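Local coordinates for protein 2-oxo-1,2-dihydroquinoline 8-monooxygenase, oxygenase component (Pseudomonas putida, PDB 1Z02) that probably hydroxylates 2-oxo-1,2-dihydroquinoline at its 8 position, using a Rieske [2Fe-2S] cluster and a mononuclear iron, at residues R20-A24 / K25-Q29; K344-Y347 / R348-M352; Q386-A389 / T390-S393. All blocks are in the same frame, centred on the assembly; numbering follows the deposited sequence.

From the N terminus, interaction 1 comes first, where the chain turns from a loop into the short helix 24-27. Interaction 2 follows far along the chain, within helix 339-359, which it joins to strands 196-206 and 325-335; interaction 3 lies at the entry to helix 392-404. Each is a local contact within one continuous stretch, so they stand in series and none nests in or crosses another. Interactions 1 and 3 nevertheless meet: A21 N lies 2.7 Å from L387 O, probably a hydrogen bond, which ties the N-terminal loop to the loop before helix 392-404. Interaction 2 stands apart, its centre about 45 Å from that of interaction 1 and about 37 Å from that of interaction 3.

Interaction 1 of 3, residues R20-A24 / K25-Q29; sequences RANNA and KTQSQ
N23 and Q27 are joined by the first turn of helix 24-27: Q27 N donates to N23 O over 2.9 Å, nearly in line with the carbonyl bond. One residue on, S28 N reaches A24 O at 3.1 Å. N23 holds the N-cap position. With its CG tucked in between the two main-chain branches (chi1 51°), the terminal amide folds back over the start of the helix, where it crosses the T26 side chain at about a right angle. T26 OG1, beside its own backbone N (chi1 -63°), lies next to that amide, and T26 CB packs 3.4 Å from N23 O.

Q27 reaches back toward N22. Its outstretched chain passes the main-chain oxygens, with Q27 CG 3.3 Å from N23 O and Q27 CD 3.6 Å from N22 O, and this brings its amide beside that of N22, the two planes only 9° apart. Both N22 O and the Q27 amide lie over one face of the R20 guanidinium, N22 O standing 3.3 Å above its plane. L130 of the second subunit packs against the R20 side chain. Nearer the surface, S28 OG curls back to donate to K25 O at 2.6 Å.

Chemically, the contact is built largely from amides, hydroxyls and main-chain carbonyls. The guanidinium of R20 has oxygen over one face, which probably steadies it while NH1 is hydrogen-bonded to the main-chain oxygen of D383.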
ATOM      1  N   ARG A  20     -30.074 -21.102  -5.288  1.00 19.16           N
ATOM      2  CA  ARG A  20     -29.343 -20.174  -6.144  1.00 18.09           C
ATOM      3  C   ARG A  20     -29.134 -20.749  -7.541  1.00 17.65           C
ATOM      4  O   ARG A  20     -29.068 -21.965  -7.725  1.00 19.81           O
ATOM      5  CB  ARG A  20     -27.991 -19.807  -5.514  1.00 15.99           C
ATOM      6  CG  ARG A  20     -27.001 -20.947  -5.378  1.00 16.09           C
ATOM      7  CD  ARG A  20     -25.695 -20.438  -4.790  1.00 14.06           C
ATOM      8  NE  ARG A  20     -24.693 -21.493  -4.651  1.00 14.53           N
ATOM      9  CZ  ARG A  20     -23.420 -21.263  -4.349  1.00 14.80           C
ATOM     10  NH1 ARG A  20     -23.002 -20.018  -4.155  1.00 12.80           N
ATOM     11  NH2 ARG A  20     -22.561 -22.274  -4.264  1.00 13.71           N
ATOM     12  N   ALA A  21     -29.030 -19.863  -8.521  1.00 16.29           N
ATOM     13  CA  ALA A  21     -28.841 -20.266  -9.906  1.00 16.21           C
ATOM     14  C   ALA A  21     -27.462 -20.843 -10.194  1.00 17.03           C
ATOM     15  O   ALA A  21     -27.332 -21.729 -11.041  1.00 15.79           O
ATOM     16  CB  ALA A  21     -29.117 -19.087 -10.830  1.00 14.27           C
ATOM     17  N   ASN A  22     -26.437 -20.345  -9.503  1.00 15.29           N
ATOM     18  CA  ASN A  22     -25.083 -20.835  -9.725  1.00 15.13           C
ATOM     19  C   ASN A  22     -24.734 -22.065  -8.894  1.00 14.73           C
ATOM     20  O   ASN A  22     -23.965 -21.987  -7.936  1.00 13.92           O
ATOM     21  CB  ASN A  22     -24.039 -19.727  -9.480  1.00 16.18           C
ATOM     22  CG  ASN A  22     -24.081 -19.157  -8.070  1.00 15.74           C
ATOM     23  OD1 ASN A  22     -23.051 -18.746  -7.532  1.00 16.34           O
ATOM     24  ND2 ASN A  22     -25.266 -19.104  -7.476  1.00 11.94           N
ATOM     25  N   ASN A  23     -25.309 -23.202  -9.268  1.00 15.23           N
ATOM     26  CA  ASN A  23     -25.044 -24.461  -8.581  1.00 15.63           C
ATOM     27  C   ASN A  23     -23.681 -24.992  -9.035  1.00 14.49           C
ATOM     28  O   ASN A  23     -23.092 -24.470  -9.986  1.00 14.39           O
ATOM     29  CB  ASN A  23     -26.155 -25.467  -8.892  1.00 18.22           C
ATOM     30  CG  ASN A  23     -26.422 -25.610 -10.387  1.00 18.08           C
ATOM     31  OD1 ASN A  23     -27.566 -25.777 -10.807  1.00 23.81           O
ATOM     32  ND2 ASN A  23     -25.372 -25.554 -11.190  1.00 20.55           N
ATOM     33  N   ALA A  24     -23.184 -26.024  -8.356  1.00 15.09           N
ATOM     34  CA  ALA A  24     -21.877 -26.592  -8.669  1.00 14.32           C
ATOM     35  C   ALA A  24     -21.691 -26.953 -10.131  1.00 15.16           C
ATOM     36  O   ALA A  24     -20.631 -26.712 -10.706  1.00 13.84           O
ATOM     37  CB  ALA A  24     -21.620 -27.810  -7.803  1.00 14.81           C
ATOM     38  N   LYS A  25     -22.716 -27.543 -10.733  1.00 18.04           N
ATOM     39  CA  LYS A  25     -22.632 -27.937 -12.134  1.00 20.56           C
ATOM     40  C   LYS A  25     -22.429 -26.705 -13.014  1.00 19.09           C
ATOM     41  O   LYS A  25     -21.593 -26.702 -13.922  1.00 20.82           O
ATOM     42  CB  LYS A  25     -23.910 -28.666 -12.557  1.00 24.61           C
ATOM     43  CG  LYS A  25     -23.720 -29.588 -13.764  1.00 32.74           C
ATOM     44  CD  LYS A  25     -23.471 -28.833 -15.069  1.00 37.30           C
ATOM     45  CE  LYS A  25     -24.758 -28.640 -15.858  1.00 40.87           C
ATOM     46  NZ  LYS A  25     -25.714 -27.703 -15.217  1.00 41.18           N
ATOM     47  N   THR A  26     -23.199 -25.659 -12.734  1.00 15.58           N
ATOM     48  CA  THR A  26     -23.119 -24.416 -13.482  1.00 13.87           C
ATOM     49  C   THR A  26     -21.780 -23.707 -13.326  1.00 11.72           C
ATOM     50  O   THR A  26     -21.218 -23.225 -14.308  1.00 13.26           O
ATOM     51  CB  THR A  26     -24.243 -23.469 -13.056  1.00 13.84           C
ATOM     52  OG1 THR A  26     -25.504 -24.068 -13.383  1.00 13.62           O
ATOM     53  CG2 THR A  26     -24.117 -22.114 -13.758  1.00 12.92           C
ATOM     54  N   GLN A  27     -21.269 -23.642 -12.099  1.00 10.99           N
ATOM     55  CA  GLN A  27     -19.992 -22.972 -11.857  1.00 13.25           C
ATOM     56  C   GLN A  27     -18.836 -23.670 -12.560  1.00 14.40           C
ATOM     57  O   GLN A  27     -17.872 -23.021 -12.987  1.00 14.94           O
ATOM     58  CB  GLN A  27     -19.697 -22.889 -10.356  1.00 11.26           C
ATOM     59  CG  GLN A  27     -20.795 -22.207  -9.559  1.00 12.17           C
ATOM     60  CD  GLN A  27     -20.352 -21.771  -8.178  1.00 10.41           C
ATOM     61  OE1 GLN A  27     -21.186 -21.509  -7.308  1.00 13.06           O
ATOM     62  NE2 GLN A  27     -19.039 -21.670  -7.970  1.00  8.93           N
ATOM     63  N   SER A  28     -18.936 -24.988 -12.693  1.00 15.51           N
ATOM     64  CA  SER A  28     -17.878 -25.757 -13.340  1.00 16.73           C
ATOM     65  C   SER A  28     -17.811 -25.422 -14.820  1.00 17.65           C
ATOM     66  O   SER A  28     -16.809 -25.699 -15.479  1.00 17.78           O
ATOM     67  CB  SER A  28     -18.112 -27.264 -13.168  1.00 18.04           C
ATOM     68  OG  SER A  28     -19.208 -27.711 -13.953  1.00 18.64           O
ATOM     69  N   GLN A  29     -18.880 -24.820 -15.337  1.00 17.08           N
ATOM     70  CA  GLN A  29     -18.935 -24.458 -16.746  1.00 16.40           C
ATOM     71  C   GLN A  29     -18.284 -23.116 -17.064  1.00 14.72           C
ATOM     72  O   GLN A  29     -18.254 -22.692 -18.223  1.00 13.35           O
ATOM     73  CB  GLN A  29     -20.386 -24.483 -17.237  1.00 18.44           C
ATOM     74  CG  GLN A  29     -20.945 -25.909 -17.376  1.00 20.91           C
ATOM     75  CD  GLN A  29     -22.422 -25.946 -17.720  1.00 24.99           C
ATOM     76  OE1 GLN A  29     -23.273 -25.669 -16.879  1.00 27.33           O
ATOM     77  NE2 GLN A  29     -22.732 -26.285 -18.967  1.00 28.15           N
TER

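Interaction 2 of 3, residues K344-Y347 / R348-M352; sequences KFQY and RYDHM
R348 opens the second segment by donating its backbone N to K344 O at 2.9 Å, and R348 CB rides 3.4 Å from K344 O; the guanidinium leads away to a salt bridge with E309. Y349 N bonds to F345 O, with a weak second bond to Q346 O, and its CB touches F345 O. The Y349 ring swings off to pack on H199 and L332. D350 N donates to Q346 O over 3.0 Å, almost straight at 166°. The D350 carboxylate lies obliquely against the Q346 side-chain amide, the planes 31° apart, and D350 CG is 3.2 Å from the main-chain Q346 O. An alanine here would remove that carboxylate and is likely to leave the Q346 amide freer to turn. H351 N reaches Y347 O at 3.1 Å. Its imidazole is laid back along the helix, H351 CD2 coming over one face of the Y347 ring, 3.4 Å from Y347 CE1; the rings meet obliquely, their planes 58° apart. With F345 and Y349 turned to strands 196-206 and 325-335, this is consistent with the long helix packed on the antiparallel sheet of a Bet v 1-like (helix-grip) domain.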
ATOM      1  N   LYS A 344     -23.264  18.935 -35.669  1.00 21.16           N
ATOM      2  CA  LYS A 344     -24.457  18.730 -34.858  1.00 21.53           C
ATOM      3  C   LYS A 344     -24.227  17.653 -33.822  1.00 19.72           C
ATOM      4  O   LYS A 344     -24.625  17.798 -32.666  1.00 17.25           O
ATOM      5  CB  LYS A 344     -25.633  18.341 -35.734  1.00 26.42           C
ATOM      6  CG  LYS A 344     -25.956  19.418 -36.699  1.00 33.06           C
ATOM      7  CD  LYS A 344     -27.408  19.421 -37.045  1.00 40.31           C
ATOM      8  CE  LYS A 344     -27.775  20.790 -37.546  1.00 44.71           C
ATOM      9  NZ  LYS A 344     -29.232  20.897 -37.771  1.00 46.79           N
ATOM     10  N   PHE A 345     -23.577  16.576 -34.254  1.00 18.00           N
ATOM     11  CA  PHE A 345     -23.267  15.447 -33.389  1.00 17.53           C
ATOM     12  C   PHE A 345     -22.281  15.864 -32.298  1.00 17.30           C
ATOM     13  O   PHE A 345     -22.456  15.525 -31.126  1.00 18.24           O
ATOM     14  CB  PHE A 345     -22.692  14.305 -34.236  1.00 16.26           C
ATOM     15  CG  PHE A 345     -22.389  13.052 -33.460  1.00 15.87           C
ATOM     16  CD1 PHE A 345     -23.266  12.584 -32.477  1.00 14.79           C
ATOM     17  CD2 PHE A 345     -21.241  12.313 -33.745  1.00 13.35           C
ATOM     18  CE1 PHE A 345     -22.997  11.398 -31.793  1.00 14.05           C
ATOM     19  CE2 PHE A 345     -20.968  11.134 -33.073  1.00 12.99           C
ATOM     20  CZ  PHE A 345     -21.846  10.672 -32.093  1.00 13.13           C
ATOM     21  N   GLN A 346     -21.253  16.610 -32.690  1.00 15.97           N
ATOM     22  CA  GLN A 346     -20.233  17.086 -31.752  1.00 16.13           C
ATOM     23  C   GLN A 346     -20.898  17.978 -30.709  1.00 15.07           C
ATOM     24  O   GLN A 346     -20.654  17.856 -29.511  1.00 14.37           O
ATOM     25  CB  GLN A 346     -19.159  17.882 -32.511  1.00 16.91           C
ATOM     26  CG  GLN A 346     -18.077  18.541 -31.643  1.00 17.84           C
ATOM     27  CD  GLN A 346     -17.112  17.541 -31.039  1.00 20.53           C
ATOM     28  OE1 GLN A 346     -17.240  17.148 -29.875  1.00 24.36           O
ATOM     29  NE2 GLN A 346     -16.147  17.108 -31.837  1.00 20.23           N
ATOM     30  N   TYR A 347     -21.742  18.882 -31.190  1.00 16.08           N
ATOM     31  CA  TYR A 347     -22.459  19.823 -30.334  1.00 16.51           C
ATOM     32  C   TYR A 347     -23.421  19.130 -29.364  1.00 14.75           C
ATOM     33  O   TYR A 347     -23.459  19.452 -28.176  1.00 15.42           O
ATOM     34  CB  TYR A 347     -23.231  20.819 -31.204  1.00 20.99           C
ATOM     35  CG  TYR A 347     -23.861  21.949 -30.426  1.00 24.28           C
ATOM     36  CD1 TYR A 347     -23.081  22.971 -29.886  1.00 25.86           C
ATOM     37  CD2 TYR A 347     -25.238  21.988 -30.215  1.00 26.11           C
ATOM     38  CE1 TYR A 347     -23.656  24.006 -29.154  1.00 27.18           C
ATOM     39  CE2 TYR A 347     -25.823  23.014 -29.486  1.00 27.57           C
ATOM     40  CZ  TYR A 347     -25.028  24.017 -28.958  1.00 27.68           C
ATOM     41  OH  TYR A 347     -25.610  25.023 -28.224  1.00 29.03           O
ATOM     42  N   ARG A 348     -24.208  18.188 -29.868  1.00 14.16           N
ATOM     43  CA  ARG A 348     -25.151  17.479 -29.015  1.00 13.72           C
ATOM     44  C   ARG A 348     -24.428  16.557 -28.041  1.00 13.45           C
ATOM     45  O   ARG A 348     -24.953  16.233 -26.978  1.00 11.93           O
ATOM     46  CB  ARG A 348     -26.133  16.668 -29.854  1.00 15.27           C
ATOM     47  CG  ARG A 348     -27.316  16.192 -29.036  1.00 16.27           C
ATOM     48  CD  ARG A 348     -28.432  15.639 -29.897  1.00 15.40           C
ATOM     49  NE  ARG A 348     -29.595  15.309 -29.083  1.00 16.23           N
ATOM     50  CZ  ARG A 348     -30.372  16.206 -28.485  1.00 15.68           C
ATOM     51  NH1 ARG A 348     -31.406  15.808 -27.756  1.00 17.85           N
ATOM     52  NH2 ARG A 348     -30.134  17.499 -28.633  1.00 17.48           N
ATOM     53  N   TYR A 349     -23.227  16.124 -28.409  1.00 13.35           N
ATOM     54  CA  TYR A 349     -22.433  15.263 -27.537  1.00 12.77           C
ATOM     55  C   TYR A 349     -21.943  16.117 -26.362  1.00 14.36           C
ATOM     56  O   TYR A 349     -22.120  15.767 -25.199  1.00 13.99           O
ATOM     57  CB  TYR A 349     -21.216  14.697 -28.292  1.00 13.59           C
ATOM     58  CG  TYR A 349     -20.232  13.989 -27.378  1.00 14.67           C
ATOM     59  CD1 TYR A 349     -20.532  12.742 -26.826  1.00 14.47           C
ATOM     60  CD2 TYR A 349     -19.045  14.611 -26.981  1.00 16.29           C
ATOM     61  CE1 TYR A 349     -19.680  12.138 -25.894  1.00 16.34           C
ATOM     62  CE2 TYR A 349     -18.192  14.016 -26.051  1.00 16.14           C
ATOM     63  CZ  TYR A 349     -18.520  12.785 -25.514  1.00 15.21           C
ATOM     64  OH  TYR A 349     -17.698  12.204 -24.589  1.00 14.45           O
ATOM     65  N   ASP A 350     -21.340  17.255 -26.692  1.00 14.39           N
ATOM     66  CA  ASP A 350     -20.791  18.171 -25.699  1.00 16.57           C
ATOM     67  C   ASP A 350     -21.787  18.716 -24.683  1.00 17.34           C
ATOM     68  O   ASP A 350     -21.460  18.856 -23.504  1.00 16.34           O
ATOM     69  CB  ASP A 350     -20.133  19.363 -26.392  1.00 17.36           C
ATOM     70  CG  ASP A 350     -18.886  18.982 -27.155  1.00 19.27           C
ATOM     71  OD1 ASP A 350     -18.425  19.808 -27.973  1.00 21.68           O
ATOM     72  OD2 ASP A 350     -18.358  17.870 -26.933  1.00 18.61           O
ATOM     73  N   HIS A 351     -22.999  19.017 -25.131  1.00 18.42           N
ATOM     74  CA  HIS A 351     -23.990  19.610 -24.243  1.00 20.37           C
ATOM     75  C   HIS A 351     -25.191  18.742 -23.916  1.00 21.17           C
ATOM     76  O   HIS A 351     -26.140  19.211 -23.289  1.00 22.41           O
ATOM     77  CB  HIS A 351     -24.459  20.934 -24.845  1.00 20.50           C
ATOM     78  CG  HIS A 351     -23.334  21.832 -25.262  1.00 20.84           C
ATOM     79  ND1 HIS A 351     -22.531  22.489 -24.355  1.00 21.81           N
ATOM     80  CD2 HIS A 351     -22.846  22.135 -26.487  1.00 20.70           C
ATOM     81  CE1 HIS A 351     -21.594  23.158 -25.005  1.00 21.02           C
ATOM     82  NE2 HIS A 351     -21.762  22.959 -26.299  1.00 21.32           N
ATOM     83  N   MET A 352     -25.159  17.480 -24.327  1.00 20.73           N
ATOM     84  CA  MET A 352     -26.279  16.597 -24.046  1.00 21.40           C
ATOM     85  C   MET A 352     -25.827  15.198 -23.627  1.00 20.13           C
ATOM     86  O   MET A 352     -25.918  14.832 -22.454  1.00 18.93           O
ATOM     87  CB  MET A 352     -27.188  16.511 -25.275  1.00 25.61           C
ATOM     88  CG  MET A 352     -28.652  16.304 -24.942  1.00 27.98           C
ATOM     89  SD  MET A 352     -28.918  14.858 -23.892  1.00 31.61           S
ATOM     90  CE  MET A 352     -29.922  13.882 -24.938  1.00 31.52           C
TER

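Interaction 3 of 3, residues Q386-A389 / T390-S393; sequences QLVA and TDIS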
ATOM      1  N   GLN A 386     -24.627 -15.579  -4.654  1.00 10.51           N
ATOM      2  CA  GLN A 386     -25.864 -16.347  -4.802  1.00 10.40           C
ATOM      3  C   GLN A 386     -26.694 -15.734  -5.917  1.00  9.15           C
ATOM      4  O   GLN A 386     -27.527 -14.865  -5.684  1.00  8.66           O
ATOM      5  CB  GLN A 386     -26.639 -16.381  -3.480  1.00 11.04           C
ATOM      6  CG  GLN A 386     -25.843 -17.086  -2.386  1.00 12.57           C
ATOM      7  CD  GLN A 386     -26.660 -17.443  -1.165  1.00 14.26           C
ATOM      8  OE1 GLN A 386     -27.657 -18.155  -1.253  1.00 14.63           O
ATOM      9  NE2 GLN A 386     -26.228 -16.966  -0.013  1.00 14.40           N
ATOM     10  N   LEU A 387     -26.438 -16.193  -7.139  1.00  9.01           N
ATOM     11  CA  LEU A 387     -27.131 -15.687  -8.318  1.00  9.24           C
ATOM     12  C   LEU A 387     -28.557 -16.203  -8.411  1.00  9.34           C
ATOM     13  O   LEU A 387     -28.899 -17.229  -7.820  1.00 10.08           O
ATOM     14  CB  LEU A 387     -26.344 -16.056  -9.581  1.00  8.88           C
ATOM     15  CG  LEU A 387     -24.865 -15.630  -9.557  1.00 10.05           C
ATOM     16  CD1 LEU A 387     -24.192 -15.985 -10.890  1.00 11.65           C
ATOM     17  CD2 LEU A 387     -24.761 -14.142  -9.265  1.00 11.94           C
ATOM     18  N   VAL A 388     -29.387 -15.489  -9.169  1.00  9.77           N
ATOM     19  CA  VAL A 388     -30.788 -15.861  -9.323  1.00 10.73           C
ATOM     20  C   VAL A 388     -31.216 -15.948 -10.784  1.00 11.56           C
ATOM     21  O   VAL A 388     -30.390 -15.850 -11.690  1.00 10.93           O
ATOM     22  CB  VAL A 388     -31.692 -14.861  -8.588  1.00  9.55           C
ATOM     23  CG1 VAL A 388     -31.492 -14.985  -7.086  1.00  8.47           C
ATOM     24  CG2 VAL A 388     -31.359 -13.449  -9.035  1.00 11.19           C
ATOM     25  N   ALA A 389     -32.517 -16.116 -11.001  1.00 12.69           N
ATOM     26  CA  ALA A 389     -33.075 -16.258 -12.346  1.00 13.38           C
ATOM     27  C   ALA A 389     -32.611 -15.213 -13.350  1.00 13.71           C
ATOM     28  O   ALA A 389     -32.288 -15.549 -14.490  1.00 15.36           O
ATOM     29  CB  ALA A 389     -34.604 -16.262 -12.277  1.00 14.67           C
ATOM     30  N   THR A 390     -32.584 -13.949 -12.940  1.00 12.83           N
ATOM     31  CA  THR A 390     -32.164 -12.878 -13.843  1.00 14.13           C
ATOM     32  C   THR A 390     -30.680 -12.953 -14.196  1.00 13.47           C
ATOM     33  O   THR A 390     -30.221 -12.321 -15.151  1.00 13.80           O
ATOM     34  CB  THR A 390     -32.444 -11.494 -13.234  1.00 13.65           C
ATOM     35  OG1 THR A 390     -31.878 -11.429 -11.924  1.00 16.99           O
ATOM     36  CG2 THR A 390     -33.933 -11.239 -13.145  1.00 16.97           C
ATOM     37  N   ASP A 391     -29.928 -13.728 -13.426  1.00 13.42           N
ATOM     38  CA  ASP A 391     -28.502 -13.863 -13.669  1.00 13.34           C
ATOM     39  C   ASP A 391     -28.191 -14.825 -14.798  1.00 14.00           C
ATOM     40  O   ASP A 391     -27.048 -15.223 -14.994  1.00 14.01           O
ATOM     41  CB  ASP A 391     -27.797 -14.277 -12.380  1.00 10.99           C
ATOM     42  CG  ASP A 391     -27.751 -13.146 -11.372  1.00 11.10           C
ATOM     43  OD1 ASP A 391     -28.016 -13.378 -10.172  1.00 11.57           O
ATOM     44  OD2 ASP A 391     -27.443 -12.011 -11.796  1.00 11.11           O
ATOM     45  N   ILE A 392     -29.211 -15.197 -15.558  1.00 15.30           N
ATOM     46  CA  ILE A 392     -28.980 -16.079 -16.682  1.00 16.02           C
ATOM     47  C   ILE A 392     -28.143 -15.320 -17.710  1.00 16.58           C
ATOM     48  O   ILE A 392     -27.469 -15.924 -18.554  1.00 15.51           O
ATOM     49  CB  ILE A 392     -30.293 -16.522 -17.347  1.00 16.82           C
ATOM     50  CG1 ILE A 392     -29.965 -17.366 -18.572  1.00 17.44           C
ATOM     51  CG2 ILE A 392     -31.114 -15.311 -17.756  1.00 15.66           C
ATOM     52  CD1 ILE A 392     -30.808 -18.554 -18.731  1.00 20.70           C
ATOM     53  N   SER A 393     -28.199 -13.993 -17.640  1.00 17.06           N
ATOM     54  CA  SER A 393     -27.439 -13.151 -18.554  1.00 17.61           C
ATOM     55  C   SER A 393     -25.948 -13.285 -18.288  1.00 15.55           C
ATOM     56  O   SER A 393     -25.204 -13.781 -19.135  1.00 15.96           O
ATOM     57  CB  SER A 393     -27.833 -11.679 -18.399  1.00 21.18           C
ATOM     58  OG  SER A 393     -29.162 -11.457 -18.806  1.00 26.98           O
TER
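V388 and D391 meet across a type I beta turn, D391 N donating to V388 O at 2.8 Å, which leads the chain into helix 392-404. D391 holds the N-cap position, but its side chain makes no capping bond. This is the tight side: D391 CB lies 3.1 Å from V388 O and D391 OD1 3.2 Å from L387 CB, so the side chain is wedged against the loop, crossing L387 at about a right angle. D391 CG, set beside its own backbone N (chi1 -71°), carries the carboxylate back to that loop. V388 and T390 lie side by side here, V388 CG2 3.6 Å from T390 OG1.

The other side is looser. A389 is exposed, its CB turned away from the helix start, and packs on N125 of the second subunit; its backbone N bonds to D128 of that subunit. The I392 N to A389 O bond is longer at 3.3 Å, with the donor well above the carbonyl plane.

The turn belongs to the subunit interface of this Rieske oxygenase, where the cluster ligand H86 of the second subunit meets it; the D391 side chain is about 13 Å from the iron ion. D391 OD1 takes two hydrogen bonds, one from NE2 of that H86, the other from V388 N, which meets D391 OD1 at 2.7 Å on its anti side, 16° out of the carboxylate plane.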